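Globin (Chloroflexus aurantiacus, PDB 5D1V) binds heme and, as a group II truncated hemoglobin, probably binds and carries oxygen at the heme iron. Local coordinates at residues Pro4-Tyr7 / Glu8-Gly12; Ala94-Glu98 / Ala99-Glu103. All coordinates share one frame; numbering follows the deposited sequence.

Contact 1 (Pro4-Tyr7 / Glu8-Gly12); sequences PTIY and EQIGG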
loop_
_atom_site.group_PDB
_atom_site.type_symbol
_atom_site.label_atom_id
_atom_site.label_comp_id
_atom_site.label_asym_id
_atom_site.label_seq_id
_atom_site.Cartn_x
_atom_site.Cartn_y
_atom_site.Cartn_z
ATOM N N PRO A 4 -25.960 5.440 -12.184
ATOM C CA PRO A 4 -25.121 6.623 -11.926
ATOM C C PRO A 4 -23.621 6.330 -12.044
ATOM O O PRO A 4 -23.169 5.224 -11.739
ATOM C CB PRO A 4 -25.486 7.000 -10.496
ATOM C CG PRO A 4 -26.927 6.505 -10.345
ATOM C CD PRO A 4 -26.946 5.212 -11.110
ATOM N N THR A 5 -22.872 7.329 -12.508
ATOM C CA THR A 5 -21.422 7.216 -12.699
ATOM C C THR A 5 -20.677 7.218 -11.367
ATOM O O THR A 5 -21.218 7.620 -10.323
ATOM C CB THR A 5 -20.876 8.378 -13.534
ATOM O OG1 THR A 5 -21.194 9.601 -12.867
ATOM C CG2 THR A 5 -21.462 8.387 -14.926
ATOM N N ILE A 6 -19.430 6.764 -11.410
ATOM C CA ILE A 6 -18.545 6.875 -10.263
ATOM C C ILE A 6 -18.523 8.320 -9.795
ATOM O O ILE A 6 -18.605 8.581 -8.598
ATOM C CB ILE A 6 -17.105 6.375 -10.591
ATOM C CG1 ILE A 6 -17.104 4.886 -10.951
ATOM C CG2 ILE A 6 -16.180 6.657 -9.435
ATOM C CD1 ILE A 6 -17.489 3.959 -9.837
ATOM N N TYR A 7 -18.359 9.253 -10.737
ATOM C CA TYR A 7 -18.366 10.686 -10.439
ATOM C C TYR A 7 -19.519 11.067 -9.506
ATOM O O TYR A 7 -19.307 11.723 -8.476
ATOM C CB TYR A 7 -18.452 11.472 -11.746
ATOM C CG TYR A 7 -18.510 12.963 -11.610
ATOM C CD1 TYR A 7 -17.342 13.716 -11.500
ATOM C CD2 TYR A 7 -19.730 13.633 -11.624
ATOM C CE1 TYR A 7 -17.389 15.088 -11.387
ATOM C CE2 TYR A 7 -19.785 15.015 -11.519
ATOM C CZ TYR A 7 -18.606 15.732 -11.393
ATOM O OH TYR A 7 -18.604 17.104 -11.312
ATOM N N GLU A 8 -20.734 10.668 -9.875
ATOM C CA GLU A 8 -21.930 10.953 -9.067
ATOM C C GLU A 8 -21.840 10.254 -7.725
ATOM O O GLU A 8 -22.141 10.841 -6.687
ATOM C CB GLU A 8 -23.208 10.497 -9.784
ATOM C CG GLU A 8 -23.434 11.070 -11.181
ATOM C CD GLU A 8 -24.624 10.414 -11.904
ATOM O OE1 GLU A 8 -25.774 10.623 -11.454
ATOM O OE2 GLU A 8 -24.409 9.688 -12.911
ATOM N N GLN A 9 -21.424 8.990 -7.753
ATOM C CA GLN A 9 -21.415 8.157 -6.548
ATOM C C GLN A 9 -20.549 8.728 -5.442
ATOM O O GLN A 9 -20.852 8.581 -4.269
ATOM C CB GLN A 9 -20.919 6.763 -6.866
ATOM C CG GLN A 9 -21.921 5.888 -7.605
ATOM C CD GLN A 9 -21.267 4.642 -8.161
ATOM O OE1 GLN A 9 -21.329 4.383 -9.363
ATOM N NE2 GLN A 9 -20.618 3.868 -7.290
ATOM N N ILE A 10 -19.449 9.369 -5.806
ATOM C CA ILE A 10 -18.503 9.804 -4.788
ATOM C C ILE A 10 -18.708 11.280 -4.425
ATOM O O ILE A 10 -17.968 11.807 -3.603
ATOM C CB ILE A 10 -17.019 9.513 -5.220
ATOM C CG1 ILE A 10 -16.515 10.479 -6.304
ATOM C CG2 ILE A 10 -16.856 8.036 -5.660
ATOM C CD1 ILE A 10 -15.004 10.389 -6.503
ATOM N N GLY A 11 -19.720 11.934 -5.005
ATOM C CA GLY A 11 -20.045 13.307 -4.632
ATOM C C GLY A 11 -19.596 14.381 -5.614
ATOM O O GLY A 11 -19.637 15.585 -5.325
ATOM N N GLY A 12 -19.155 13.953 -6.783
ATOM C CA GLY A 12 -18.870 14.886 -7.855
ATOM C C GLY A 12 -17.625 15.753 -7.698
ATOM O O GLY A 12 -16.632 15.379 -7.061
#
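The extended side chain of Glu8 runs back along the first turn and brings its carboxylate to Thr5. Its OE2 accepts from Thr5 N at 2.8 Å, in a nearly straight bond of 168°. The donor comes from above the carboxylate plane, tilted well out of it. Thr5 OG1 in turn accepts from Glu8 N at 3.2 Å. The Thr5 torsion (chi1 59°) sets OG1 between the backbone N and the carbonyl carbon, where it can face the first turn. The two side chains cross at about a right angle, and OG1 also lies against Glu8 CG. This reciprocal pair is a capping box, with Thr5 as N-cap of the short helix 6-9. Pro4 CB lies beside the same carboxylate, 3.8 Å from Glu8 OE1. The other end of the helix closes in a Schellman motif at Gly11, whose positive phi suits glycine. Here Gly12 N bonds to Tyr7 O at 2.8 Å, and Gly11 N bonds to Glu8 O. Tyr7 turns its ring over this exit. With CG anti to the backbone N (chi1 178°), one ring face meets Gly12 CA in a CH-pi contact, 3.7 Å from the centroid. The positive phi of Gly12 also favours glycine. A leucine here, without the ring, would probably leave Gly12 CA without its CH-pi partner and weaken the contacts with Pro59 and Glu13. On another side of the turn, Ile6 CG2 touches Ile10 CG2 at 4.1 Å, and both isoleucines continue onto helix 105-119.

Contact 2 (Ala94-Glu98 / Ala99-Glu103); sequences AALNE and AGVPE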
loop_
_atom_site.group_PDB
_atom_site.type_symbol
_atom_site.label_atom_id
_atom_site.label_comp_id
_atom_site.label_asym_id
_atom_site.label_seq_id
_atom_site.Cartn_x
_atom_site.Cartn_y
_atom_site.Cartn_z
ATOM N N ALA A 94 -3.323 7.243 -1.117
ATOM C CA ALA A 94 -3.531 7.947 0.144
ATOM C C ALA A 94 -4.584 9.029 -0.023
ATOM O O ALA A 94 -5.427 9.230 0.858
ATOM C CB ALA A 94 -2.222 8.542 0.649
ATOM N N ALA A 95 -4.556 9.726 -1.152
ATOM C CA ALA A 95 -5.504 10.813 -1.378
ATOM C C ALA A 95 -6.955 10.281 -1.409
ATOM O O ALA A 95 -7.846 10.914 -0.846
ATOM C CB ALA A 95 -5.162 11.553 -2.661
ATOM N N LEU A 96 -7.186 9.132 -2.061
ATOM C CA LEU A 96 -8.513 8.501 -2.059
ATOM C C LEU A 96 -8.976 8.187 -0.659
ATOM O O LEU A 96 -10.130 8.425 -0.296
ATOM C CB LEU A 96 -8.501 7.215 -2.858
ATOM C CG LEU A 96 -8.226 7.364 -4.349
ATOM C CD1 LEU A 96 -8.242 5.959 -4.955
ATOM C CD2 LEU A 96 -9.262 8.268 -5.038
ATOM N N ASN A 97 -8.074 7.645 0.132
ATOM C CA ASN A 97 -8.427 7.305 1.508
ATOM C C ASN A 97 -8.712 8.550 2.354
ATOM O O ASN A 97 -9.727 8.606 3.051
ATOM C CB ASN A 97 -7.324 6.449 2.118
ATOM C CG ASN A 97 -7.294 5.038 1.522
ATOM O OD1 ASN A 97 -7.468 4.849 0.307
ATOM N ND2 ASN A 97 -7.102 4.041 2.382
ATOM N N GLU A 98 -7.848 9.563 2.271
ATOM C CA GLU A 98 -8.006 10.777 3.059
ATOM C C GLU A 98 -9.184 11.650 2.606
ATOM O O GLU A 98 -9.774 12.330 3.428
ATOM C CB GLU A 98 -6.711 11.572 3.033
ATOM C CG GLU A 98 -5.606 10.852 3.749
ATOM C CD GLU A 98 -4.325 11.658 3.825
ATOM O OE1 GLU A 98 -4.383 12.900 3.728
ATOM O OE2 GLU A 98 -3.265 11.031 3.994
ATOM N N ALA A 99 -9.577 11.575 1.339
ATOM C CA ALA A 99 -10.684 12.375 0.815
ATOM C C ALA A 99 -12.040 11.776 1.158
ATOM O O ALA A 99 -13.065 12.393 0.906
ATOM C CB ALA A 99 -10.565 12.528 -0.670
ATOM N N GLY A 100 -12.037 10.575 1.720
ATOM C CA GLY A 100 -13.260 9.929 2.140
ATOM C C GLY A 100 -14.064 9.277 1.028
ATOM O O GLY A 100 -15.283 9.194 1.107
ATOM N N VAL A 101 -13.390 8.778 0.005
ATOM C CA VAL A 101 -14.087 8.159 -1.104
ATOM C C VAL A 101 -14.676 6.842 -0.625
ATOM O O VAL A 101 -13.941 5.998 -0.131
ATOM C CB VAL A 101 -13.151 7.936 -2.292
ATOM C CG1 VAL A 101 -13.892 7.328 -3.456
ATOM C CG2 VAL A 101 -12.483 9.269 -2.690
ATOM N N PRO A 102 -16.004 6.668 -0.763
ATOM C CA PRO A 102 -16.683 5.461 -0.291
ATOM C C PRO A 102 -16.448 4.246 -1.168
ATOM O O PRO A 102 -16.192 4.388 -2.370
ATOM C CB PRO A 102 -18.159 5.855 -0.354
ATOM C CG PRO A 102 -18.222 6.733 -1.536
ATOM C CD PRO A 102 -16.957 7.574 -1.422
ATOM N N GLU A 103 -16.554 3.070 -0.564
ATOM C CA GLU A 103 -16.572 1.814 -1.312
ATOM C C GLU A 103 -17.992 1.601 -1.828
ATOM O O GLU A 103 -18.949 2.083 -1.220
ATOM C CB GLU A 103 -16.144 0.649 -0.419
ATOM C CG GLU A 103 -14.750 0.762 0.116
ATOM C CD GLU A 103 -13.718 0.383 -0.908
ATOM O OE1 GLU A 103 -12.504 0.422 -0.597
ATOM O OE2 GLU A 103 -14.119 0.038 -2.030
#
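Leu96 and Val101 meet through one methyl each, Leu96 CD2 against Val101 CG2 at 4.1 Å. Their side chains lie at a slant to one another. Val101 points back toward the helix end, with CG1 anti to its backbone N (chi1 -178°). That leaves CG2 beside the backbone N, where it also rests 3.5 Å from Leu96 O. The same carbonyl oxygen accepts from Val101 N at 3.3 Å, with an N-H...O angle of 165°. The bond holds the valine backbone next to the methyl contact. Two residues before Val101, the Ala99 methyl sits 3.2 Å from Ala95 O, and that oxygen accepts from Ala99 N at 2.9 Å. A weak bond runs from Gly100 N to Asn97 O. Gly100 has positive phi, which favours glycine and turns the chain out of the helix. Leu96 and Ala99 both pack on Ile19 of helix 13-28. Leu96 and Val101 share Met109 of helix 105-119. The extended, exposed Glu98 side chain makes a long, weak ion pair with Arg26. With Gly100's positive phi, the Val101 N and Gly100 N bonds form a Schellman motif, accompanied by the apolar Leu96-Val101 pair. It closes helix 82-98 of the globin fold before helix 105-119.

Contact 1 and contact 2 lie far apart in sequence but touch in space, with centres 13 Å apart. Ile10 CG2 packs on Val101 CG1 at 3.8 Å, and Ile10 CG2 also approaches Pro102 CD at 4.3 Å. The loop after helix 82-98 is thereby packed against the end of helix 6-9. Met109 of helix 105-119 touches both Ile10 and Val101. Neither contact forms part of the heme site. The Ile6 side chain is about 13 Å from the heme and that of Leu96 about 10 Å. Tyr7 stands about 11 Å, side chain to side chain, from the heme-binding Tyr62. The Leu96 side chain is about 8 Å from that of heme-binding Trp88.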